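PDB 1UJC: phosphohistidine phosphatase SixA, which removes the phosphoryl group from phosphohistidine in the HPt domain of the sensor kinase ArcB, within a multistep His-Asp phosphorelay. Local coordinates for residues A[58-63]-A[67-72]. Residues are numbered along the deposited sequence; the frame is centred on the assembly and turned at random.
Sequences QTLEEV and LNLPSS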
# COMPACT_ATOMS: atom_id res chain seq x y z
N GLN A 58 -6.96 -7.17 -6.04
CA GLN A 58 -7.45 -8.31 -5.29
C GLN A 58 -6.98 -8.22 -3.84
O GLN A 58 -7.70 -8.60 -2.92
CB GLN A 58 -6.95 -9.62 -5.90
CG GLN A 58 -7.84 -10.80 -5.56
CD GLN A 58 -7.30 -12.11 -6.07
OE1 GLN A 58 -6.55 -12.16 -7.04
NE2 GLN A 58 -7.70 -13.20 -5.42
N THR A 59 -5.77 -7.73 -3.63
CA THR A 59 -5.25 -7.56 -2.28
C THR A 59 -6.19 -6.59 -1.57
O THR A 59 -6.54 -6.78 -0.40
CB THR A 59 -3.83 -6.99 -2.30
OG1 THR A 59 -2.92 -7.95 -2.85
CG2 THR A 59 -3.38 -6.63 -0.89
N LEU A 60 -6.61 -5.55 -2.30
CA LEU A 60 -7.52 -4.54 -1.77
C LEU A 60 -8.85 -5.19 -1.37
O LEU A 60 -9.39 -4.91 -0.30
CB LEU A 60 -7.78 -3.46 -2.82
CG LEU A 60 -8.25 -2.06 -2.40
CD1 LEU A 60 -9.04 -1.46 -3.54
CD2 LEU A 60 -9.10 -2.11 -1.15
N GLU A 61 -9.38 -6.04 -2.25
CA GLU A 61 -10.65 -6.73 -1.98
C GLU A 61 -10.56 -7.45 -0.65
O GLU A 61 -11.38 -7.25 0.24
CB GLU A 61 -10.96 -7.79 -3.04
CG GLU A 61 -11.07 -7.33 -4.48
CD GLU A 61 -11.25 -8.50 -5.44
OE1 GLU A 61 -11.18 -8.27 -6.67
OE2 GLU A 61 -11.46 -9.65 -4.98
N GLU A 62 -9.54 -8.29 -0.54
CA GLU A 62 -9.30 -9.09 0.66
C GLU A 62 -9.21 -8.24 1.92
O GLU A 62 -9.83 -8.55 2.94
CB GLU A 62 -8.02 -9.92 0.47
CG GLU A 62 -8.15 -10.98 -0.62
CD GLU A 62 -9.08 -12.11 -0.22
OE1 GLU A 62 -9.87 -12.58 -1.07
OE2 GLU A 62 -9.01 -12.55 0.95
N VAL A 63 -8.45 -7.16 1.84
CA VAL A 63 -8.29 -6.26 2.97
C VAL A 63 -9.63 -5.63 3.33
O VAL A 63 -10.01 -5.60 4.50
CB VAL A 63 -7.28 -5.14 2.66
CG1 VAL A 63 -7.32 -4.07 3.74
CG2 VAL A 63 -5.88 -5.72 2.56
N LEU A 67 -11.24 -5.08 7.03
CA LEU A 67 -11.08 -3.73 7.55
C LEU A 67 -12.08 -2.79 6.87
O LEU A 67 -12.28 -2.88 5.66
CB LEU A 67 -9.65 -3.27 7.29
CG LEU A 67 -9.08 -1.95 7.82
CD1 LEU A 67 -9.04 -1.96 9.33
CD2 LEU A 67 -7.67 -1.78 7.27
N ASN A 68 -12.72 -1.92 7.64
CA ASN A 68 -13.69 -0.99 7.07
C ASN A 68 -12.96 -0.01 6.14
O ASN A 68 -12.18 0.82 6.60
CB ASN A 68 -14.41 -0.19 8.17
CG ASN A 68 -15.02 -1.09 9.24
OD1 ASN A 68 -15.51 -2.18 8.95
ND2 ASN A 68 -15.01 -0.61 10.49
N LEU A 69 -13.21 -0.13 4.84
CA LEU A 69 -12.57 0.74 3.86
C LEU A 69 -13.59 1.61 3.13
O LEU A 69 -14.78 1.30 3.12
CB LEU A 69 -11.79 -0.09 2.83
CG LEU A 69 -10.53 -0.79 3.32
CD1 LEU A 69 -9.88 -1.58 2.18
CD2 LEU A 69 -9.56 0.24 3.85
N PRO A 70 -13.13 2.71 2.51
CA PRO A 70 -14.03 3.61 1.78
C PRO A 70 -14.77 2.83 0.70
O PRO A 70 -14.26 1.84 0.18
CB PRO A 70 -13.08 4.64 1.18
CG PRO A 70 -11.97 4.68 2.16
CD PRO A 70 -11.75 3.22 2.47
N SER A 71 -15.98 3.28 0.38
CA SER A 71 -16.78 2.62 -0.64
C SER A 71 -16.02 2.64 -1.95
O SER A 71 -15.98 1.64 -2.68
CB SER A 71 -18.12 3.32 -0.80
OG SER A 71 -18.89 2.68 -1.79
N SER A 72 -15.40 3.77 -2.24
CA SER A 72 -14.65 3.90 -3.47
C SER A 72 -13.15 3.74 -3.25
O SER A 72 -12.66 3.71 -2.11
CB SER A 72 -14.93 5.26 -4.13
OG SER A 72 -16.31 5.39 -4.40
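Leu67 N donates a hydrogen bond of 2.9 Å to Val63 O, with an N-H...O angle of 153°. The i to i+4 spacing is that of an alpha helix, so this bond carries the pattern of helix 54-66 one residue past its last turn before the chain leaves for strand 74-75. That connection belongs to the alpha/beta sandwich of the histidine phosphatase superfamily, in which helix 54-66 packs on the central sheet between strands 47-50 and 74-75 in sequence, a beta-alpha-beta crossover.

From Leu67 to Pro70 the backbone is extended, and it turns back alongside the helix so that Leu69 directs its side chain at the last turns. Leucine branches one carbon beyond CB, which holds its methyls away from the backbone, and CD1 of Leu69 can reach both Leu60 and Val63. With CG opposite the carbonyl carbon (chi1 -70°) and an extended chi2, that methyl is carried out to Val63 CG1, 3.9 Å away, the two side chains crossing at about a right angle. Val63 suits its buried place: branching at CB keeps CG1 close to the helix backbone, where it meets Leu69 CD1 and, more loosely, Leu67 CD2 at 4.2 Å.

Beneath this layer, Leu60 and Leu69 both rest on Val48 of strand 47-50, while Leu60 continues to Val50 and Ile106, and Leu67 packs on Lys39 of helix 25-40. The packing thus joins helix 54-66 and the loop after it to strands 47-50 and 102-107. Between the two segments the tightest approach is Leu60 CD2 to Leu69 CD1, 3.5 Å, closer than usual for two methyl carbons.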